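Local atomic coordinates of COPII coat assembly protein SEC16 (Saccharomyces cerevisiae, PDB entry 3MZK), a protein that helps start assembly of the COPII coat on the endoplasmic reticulum, for making transport vesicles and selecting their cargo, and also takes part in autophagy. Residues F284-T289 and A315-I320; F224-G229 and A257-N262; V25-P30 and D54-P59. One frame throughout, in Å; residues are numbered along the deposited sequence.

Contact 1. Residues F284-T289 and A315-I320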
# COMPACT_ATOMS: atom_id res chain seq x y z
N PHE B 284 -19.03 0.35 14.91
CA PHE B 284 -19.98 -0.43 15.70
C PHE B 284 -20.00 0.06 17.15
O PHE B 284 -21.04 -0.00 17.82
CB PHE B 284 -19.61 -1.91 15.64
CG PHE B 284 -20.69 -2.83 16.13
CD1 PHE B 284 -20.39 -4.08 16.61
CD2 PHE B 284 -22.02 -2.43 16.10
CE1 PHE B 284 -21.38 -4.93 17.07
CE2 PHE B 284 -23.01 -3.27 16.55
CZ PHE B 284 -22.70 -4.52 17.03
N GLY B 285 -18.86 0.53 17.63
CA GLY B 285 -18.77 1.12 18.96
C GLY B 285 -19.52 2.44 19.07
O GLY B 285 -19.86 2.88 20.17
N ILE B 286 -19.77 3.07 17.93
CA ILE B 286 -20.56 4.29 17.87
C ILE B 286 -22.04 3.94 17.93
O ILE B 286 -22.78 4.47 18.75
CB ILE B 286 -20.29 5.07 16.57
CG1 ILE B 286 -18.96 5.83 16.68
CG2 ILE B 286 -21.42 6.03 16.28
CD1 ILE B 286 -18.46 6.35 15.37
N PHE B 287 -22.45 3.03 17.06
CA PHE B 287 -23.83 2.56 17.05
C PHE B 287 -24.29 2.19 18.46
O PHE B 287 -25.38 2.59 18.88
CB PHE B 287 -23.96 1.35 16.12
CG PHE B 287 -25.20 0.55 16.33
CD1 PHE B 287 -26.40 0.95 15.77
CD2 PHE B 287 -25.18 -0.61 17.09
CE1 PHE B 287 -27.55 0.21 15.96
CE2 PHE B 287 -26.32 -1.36 17.28
CZ PHE B 287 -27.51 -0.94 16.72
N LEU B 288 -23.47 1.43 19.17
CA LEU B 288 -23.82 0.95 20.50
C LEU B 288 -24.02 2.10 21.48
O LEU B 288 -24.90 2.05 22.33
CB LEU B 288 -22.76 -0.01 21.03
CG LEU B 288 -22.71 -1.35 20.29
CD1 LEU B 288 -21.50 -2.18 20.73
CD2 LEU B 288 -24.01 -2.11 20.50
N THR B 289 -23.19 3.13 21.35
CA THR B 289 -23.31 4.32 22.17
C THR B 289 -24.68 4.95 22.00
O THR B 289 -25.40 5.17 22.98
CB THR B 289 -22.23 5.35 21.81
OG1 THR B 289 -20.94 4.81 22.12
CG2 THR B 289 -22.44 6.62 22.60
N ALA B 315 -14.52 10.93 12.31
CA ALA B 315 -14.68 12.29 11.79
C ALA B 315 -16.15 12.67 11.63
O ALA B 315 -16.55 13.78 12.00
CB ALA B 315 -13.95 12.44 10.46
N ASP B 316 -16.95 11.76 11.09
CA ASP B 316 -18.35 12.03 10.78
C ASP B 316 -19.26 11.80 11.98
O ASP B 316 -20.48 11.67 11.82
CB ASP B 316 -18.81 11.19 9.59
CG ASP B 316 -18.88 9.70 9.92
OD1 ASP B 316 -18.06 9.22 10.72
OD2 ASP B 316 -19.77 9.02 9.37
N SER B 317 -18.68 11.75 13.17
CA SER B 317 -19.46 11.49 14.38
C SER B 317 -19.07 12.41 15.53
O SER B 317 -17.98 12.97 15.55
CB SER B 317 -19.30 10.03 14.80
OG SER B 317 -19.99 9.78 16.01
N ASP B 318 -19.98 12.55 16.48
CA ASP B 318 -19.72 13.37 17.65
C ASP B 318 -19.37 12.52 18.86
O ASP B 318 -19.02 13.05 19.92
CB ASP B 318 -20.93 14.25 17.97
CG ASP B 318 -22.21 13.45 18.12
OD1 ASP B 318 -23.30 14.06 18.15
OD2 ASP B 318 -22.13 12.21 18.21
N VAL B 319 -19.44 11.20 18.71
CA VAL B 319 -19.18 10.28 19.80
C VAL B 319 -17.77 10.44 20.36
O VAL B 319 -16.80 10.60 19.62
CB VAL B 319 -19.43 8.82 19.37
CG1 VAL B 319 -18.70 7.85 20.30
CG2 VAL B 319 -20.92 8.53 19.34
N ILE B 320 -17.66 10.41 21.69
CA ILE B 320 -16.38 10.60 22.37
C ILE B 320 -16.02 9.39 23.25
O ILE B 320 -16.88 8.85 23.95
CB ILE B 320 -16.41 11.89 23.22
CG1 ILE B 320 -16.58 13.11 22.32
CG2 ILE B 320 -15.16 12.02 24.08
CD1 ILE B 320 -16.65 14.42 23.07
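Val319 sets its two methyls against one side of helix 275-290, between Ile286 and Thr289, which stand three residues apart on it. Its CG2 touches both: it lies 4.0 Å from Ile286 CG2 and 4.1 Å from Thr289 CG2. The side chains of Ile286 and Val319 cross obliquely, whereas Thr289 and Val319 run past each other in opposite senses. Ile286 spreads over two residues of the loop. Its CG2 meets the valine, while Ile286 CD1 reaches on to Ser317 OG at 3.8 Å.

Behind this first shell, hydrogen bonds fix the flanking hydroxyls. Thr289 OG1 donates back one turn to Gly285 O at 2.9 Å, in the plane of that carbonyl, with a C=O...OG1 angle of 158°. This leaves Thr289 CG2, anti to the backbone N (chi1 -64° for OG1), on the side facing Val319. In the loop, Ser317 OG accepts from Val319 N at 3.1 Å, almost straight at 170°, which closes an ST turn and so ties together the two loop residues that meet Ile286.

Further out, Asp318 OD2 forms a salt bridge with Lys290, and Val319 bonds through its backbone to Val313. The result is an inter-helix loop, between helices 294-303 and 330-344, folded back over an earlier helix, as part of the irregular helical solenoid of the ACE1 fold.

Contact 2. Residues F224-G229 and A257-N262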
# COMPACT_ATOMS: atom_id res chain seq x y z
N PHE B 224 -19.04 -10.56 5.85
CA PHE B 224 -18.49 -10.37 4.51
C PHE B 224 -18.27 -8.90 4.19
O PHE B 224 -17.38 -8.56 3.42
CB PHE B 224 -19.40 -11.03 3.46
CG PHE B 224 -19.48 -12.52 3.58
CD1 PHE B 224 -18.33 -13.27 3.78
CD2 PHE B 224 -20.69 -13.17 3.51
CE1 PHE B 224 -18.39 -14.65 3.91
CE2 PHE B 224 -20.77 -14.55 3.64
CZ PHE B 224 -19.61 -15.29 3.83
N GLN B 225 -19.08 -8.03 4.78
CA GLN B 225 -18.92 -6.59 4.58
C GLN B 225 -17.64 -6.09 5.24
O GLN B 225 -16.90 -5.30 4.66
CB GLN B 225 -20.11 -5.81 5.14
CG GLN B 225 -21.39 -6.00 4.36
CD GLN B 225 -21.21 -5.71 2.89
OE1 GLN B 225 -20.39 -4.89 2.50
NE2 GLN B 225 -21.98 -6.40 2.06
N VAL B 226 -17.38 -6.57 6.45
CA VAL B 226 -16.24 -6.11 7.23
C VAL B 226 -14.92 -6.36 6.51
O VAL B 226 -14.08 -5.47 6.42
CB VAL B 226 -16.20 -6.77 8.63
CG1 VAL B 226 -14.88 -6.47 9.33
CG2 VAL B 226 -17.39 -6.31 9.47
N PHE B 227 -14.75 -7.56 5.98
CA PHE B 227 -13.49 -7.93 5.36
C PHE B 227 -13.41 -7.48 3.90
O PHE B 227 -12.65 -8.02 3.11
CB PHE B 227 -13.25 -9.43 5.49
CG PHE B 227 -13.05 -9.89 6.90
CD1 PHE B 227 -11.81 -9.79 7.50
CD2 PHE B 227 -14.11 -10.41 7.63
CE1 PHE B 227 -11.62 -10.21 8.80
CE2 PHE B 227 -13.92 -10.83 8.94
CZ PHE B 227 -12.67 -10.73 9.52
N VAL B 228 -14.21 -6.48 3.56
CA VAL B 228 -14.19 -5.89 2.23
C VAL B 228 -14.00 -4.38 2.33
O VAL B 228 -13.59 -3.73 1.37
CB VAL B 228 -15.47 -6.24 1.45
CG1 VAL B 228 -15.76 -5.20 0.38
CG2 VAL B 228 -15.36 -7.63 0.85
N GLY B 229 -14.27 -3.84 3.52
CA GLY B 229 -14.10 -2.43 3.78
C GLY B 229 -15.42 -1.68 3.86
O GLY B 229 -15.44 -0.45 3.89
N ALA B 257 -17.11 -11.17 18.15
CA ALA B 257 -16.34 -12.41 18.32
C ALA B 257 -16.13 -13.13 16.99
O ALA B 257 -15.06 -13.68 16.74
CB ALA B 257 -17.01 -13.33 19.33
N ALA B 258 -17.15 -13.11 16.14
CA ALA B 258 -17.07 -13.71 14.82
C ALA B 258 -16.01 -13.01 13.98
O ALA B 258 -15.20 -13.66 13.31
CB ALA B 258 -18.41 -13.68 14.12
N VAL B 259 -16.03 -11.68 14.00
CA VAL B 259 -15.07 -10.90 13.23
C VAL B 259 -13.64 -11.17 13.68
O VAL B 259 -12.76 -11.44 12.86
CB VAL B 259 -15.37 -9.39 13.32
CG1 VAL B 259 -14.22 -8.59 12.74
CG2 VAL B 259 -16.66 -9.07 12.60
N LEU B 260 -13.40 -11.10 14.99
CA LEU B 260 -12.05 -11.27 15.52
C LEU B 260 -11.46 -12.64 15.20
O LEU B 260 -10.29 -12.75 14.85
CB LEU B 260 -12.03 -11.01 17.04
CG LEU B 260 -12.43 -9.60 17.47
CD1 LEU B 260 -12.35 -9.45 18.98
CD2 LEU B 260 -11.57 -8.55 16.78
N ILE B 261 -12.28 -13.68 15.32
CA ILE B 261 -11.80 -15.04 15.15
C ILE B 261 -11.50 -15.35 13.69
O ILE B 261 -10.87 -16.36 13.38
CB ILE B 261 -12.80 -16.07 15.71
CG1 ILE B 261 -12.08 -17.35 16.13
CG2 ILE B 261 -13.90 -16.36 14.70
CD1 ILE B 261 -12.97 -18.34 16.87
N ASN B 262 -11.94 -14.48 12.79
CA ASN B 262 -11.70 -14.66 11.37
C ASN B 262 -10.57 -13.78 10.85
O ASN B 262 -10.36 -13.67 9.64
CB ASN B 262 -12.97 -14.38 10.57
CG ASN B 262 -13.96 -15.51 10.65
OD1 ASN B 262 -13.60 -16.67 10.49
ND2 ASN B 262 -15.22 -15.18 10.90
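Val226 and Val259 supply the purely aliphatic part of the contact. Their ends meet tip to tip, with CG1 of Val226 4.1 Å from CG1 of Val259. In both residues CG1 lies anti to the backbone N (chi1 170° and 169°), and that is the branch that does the touching. Val259 CG1 serves twice, since it also lies 4.2 Å from Phe227 CZ. Both valines rest in addition on Phe280 of helix 275-290, so the pair is covered by a third helix.

The aromatic part belongs to Phe227, whose ring points its CZ end at the last turn of helix 252-261. The carbonyl oxygen of Val259 sits at the ring's edge, in its plane, 3.4 Å from Phe227 CZ, an edge-on placement consistent with the weakly positive rim of a phenyl ring. Asn262 adds CB 3.8 Å from Phe227 CZ; the ring and the asparagine amide are turned 78° against each other, nearly perpendicular.

This is a meeting of two helix C-terminal ends within the helical ACE1 solenoid. Phe227 is the first residue past helix 214-226 to leave helical backbone angles, and Gly229, with positive phi, is the C-prime residue of the Schellman motif that finishes it. The turn has a bond from Asn230 N to Gln225 O and a weak one, at 3.3 Å, from Gly229 N to Val226 O.

Polar bonding involves the second copy of this protein: Asn262 OD1 and ND2 form weak hydrogen bonds with His166 NE2 and Leu161 O of that subunit, while Phe227 packs on its Leu188.

Contact 3. Residues V25-P30 and D54-P59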
# COMPACT_ATOMS: atom_id res chain seq x y z
N VAL B 25 -19.78 12.87 59.44
CA VAL B 25 -21.05 13.29 58.89
C VAL B 25 -21.98 13.70 60.02
O VAL B 25 -21.85 13.22 61.14
CB VAL B 25 -21.64 12.15 58.01
CG1 VAL B 25 -23.11 11.92 58.29
CG2 VAL B 25 -21.42 12.46 56.54
N VAL B 26 -22.91 14.61 59.75
CA VAL B 26 -23.94 15.00 60.71
C VAL B 26 -25.29 14.76 60.09
O VAL B 26 -25.53 15.17 58.95
CB VAL B 26 -23.90 16.51 61.04
CG1 VAL B 26 -24.85 16.82 62.20
CG2 VAL B 26 -22.50 16.94 61.38
N TYR B 27 -26.18 14.11 60.83
CA TYR B 27 -27.55 13.97 60.35
C TYR B 27 -28.57 13.99 61.48
O TYR B 27 -28.23 13.80 62.64
CB TYR B 27 -27.72 12.71 59.51
CG TYR B 27 -27.48 11.43 60.27
CD1 TYR B 27 -28.52 10.78 60.92
CD2 TYR B 27 -26.22 10.88 60.35
CE1 TYR B 27 -28.31 9.62 61.62
CE2 TYR B 27 -25.99 9.72 61.06
CZ TYR B 27 -27.04 9.09 61.69
OH TYR B 27 -26.81 7.93 62.39
N ALA B 28 -29.82 14.23 61.11
CA ALA B 28 -30.93 14.15 62.04
C ALA B 28 -32.11 13.58 61.28
O ALA B 28 -32.42 13.99 60.17
CB ALA B 28 -31.27 15.53 62.59
N VAL B 29 -32.76 12.59 61.88
CA VAL B 29 -33.89 11.95 61.23
C VAL B 29 -35.06 11.97 62.19
O VAL B 29 -35.01 11.35 63.25
CB VAL B 29 -33.55 10.52 60.80
CG1 VAL B 29 -34.69 9.94 59.98
CG2 VAL B 29 -32.26 10.51 60.01
N PRO B 30 -36.11 12.72 61.83
CA PRO B 30 -37.31 12.83 62.67
C PRO B 30 -37.91 11.47 62.96
O PRO B 30 -37.88 10.61 62.08
CB PRO B 30 -38.24 13.70 61.83
CG PRO B 30 -37.28 14.57 61.04
CD PRO B 30 -36.17 13.63 60.68
N ASP B 54 -17.76 6.29 57.21
CA ASP B 54 -17.85 4.87 56.85
C ASP B 54 -18.90 4.03 57.59
O ASP B 54 -19.05 2.84 57.29
CB ASP B 54 -16.48 4.19 56.94
CG ASP B 54 -15.87 4.30 58.32
OD1 ASP B 54 -16.62 4.45 59.31
OD2 ASP B 54 -14.62 4.22 58.41
N GLN B 55 -19.62 4.62 58.54
CA GLN B 55 -20.78 3.94 59.13
C GLN B 55 -22.00 4.23 58.27
O GLN B 55 -23.13 3.91 58.63
CB GLN B 55 -21.05 4.44 60.56
CG GLN B 55 -19.82 4.66 61.41
CD GLN B 55 -19.18 3.37 61.87
OE1 GLN B 55 -19.54 2.29 61.42
NE2 GLN B 55 -18.21 3.48 62.78
N ILE B 56 -21.75 4.84 57.12
CA ILE B 56 -22.82 5.25 56.22
C ILE B 56 -22.44 4.89 54.78
O ILE B 56 -23.26 4.40 54.00
CB ILE B 56 -23.07 6.76 56.33
CG1 ILE B 56 -23.49 7.11 57.75
CG2 ILE B 56 -24.12 7.21 55.33
CD1 ILE B 56 -23.84 8.56 57.94
N ILE B 57 -21.18 5.15 54.45
CA ILE B 57 -20.62 4.75 53.17
C ILE B 57 -19.69 3.56 53.39
O ILE B 57 -18.56 3.73 53.84
CB ILE B 57 -19.84 5.91 52.52
CG1 ILE B 57 -20.80 6.91 51.87
CG2 ILE B 57 -18.85 5.38 51.49
CD1 ILE B 57 -20.10 7.99 51.05
N LYS B 58 -20.19 2.36 53.10
CA LYS B 58 -19.39 1.15 53.20
C LYS B 58 -18.24 1.24 52.20
O LYS B 58 -18.47 1.21 50.99
CB LYS B 58 -20.24 -0.08 52.91
N PRO B 59 -17.01 1.36 52.71
CA PRO B 59 -15.81 1.51 51.87
C PRO B 59 -15.55 0.29 50.98
O PRO B 59 -16.09 -0.79 51.24
CB PRO B 59 -14.68 1.67 52.89
CG PRO B 59 -15.36 2.10 54.16
CD PRO B 59 -16.68 1.41 54.14
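A small three-stranded antiparallel sheet near the start of the chain holds this contact: strand 24-28 runs down its middle, and the loop that follows strand 48-52, an outer strand of this chain's sheet, folds back to touch it. In ACE1 proteins such as Sec16, a sheet of this kind inserts into the open propeller of Sec13 as an extra blade, and the packing of Val26, Tyr27 and Ile56 on the chain of another protein is consistent with that role.

Ile56 is the residue of 54-59 that makes the contact, and it works through one atom, CD1. Val25 and Tyr27 are alternate residues of the strand, so their side chains leave on the same face and both lean toward the loop, while Val26 between them turns to the other. The isoleucine is extended at its outer end (chi2 -177°), which carries CD1 forward toward the strand. There it meets Val25 tip to tip, CG1 of Val25 lying 3.5 Å from CD1 of Ile56. The side chains of Tyr27 and Ile56 instead run antiparallel past one another, with the methyl approaching the ring obliquely on its CD2 and CE2 side.

The strand is held by its neighbours through the backbone: Val25 pairs with Thr51 and Tyr27 with Lys49 on one flank, and Val26 pairs with His18 on the other. Phe17 of strand 16-19 packs on both Val25 and Tyr27 and thus borders the patch that Ile56 joins.

Tyr27 holds CG between its backbone N and carbonyl carbon (chi1 64°); the ring carries Val25 CG1 at its edge, in plane, and Tyr27 CE2 lies 4.0 Å from Ile56 CD1.

Along the chain the order is contact 3, contact 2, contact 1, each closing before the next opens. Contact 3 belongs to the N-terminal three-stranded unit, in the mid-region of Sec16, with its centre about 37 Å from that of the chain. Contacts 1 and 2 both lie in the Sec23-binding range of the helical domain, centres about 19 Å apart and nearest atoms about 7 Å apart. Helix 275-290 links them: it carries 284-289 and also packs on the valines of contact 2. Contact 3 lies about 41 Å from contact 1 and about 53 Å from contact 2, centre to centre. The chain thus separates strands that meet another protein from a solenoid whose contact 2 borders the second subunit.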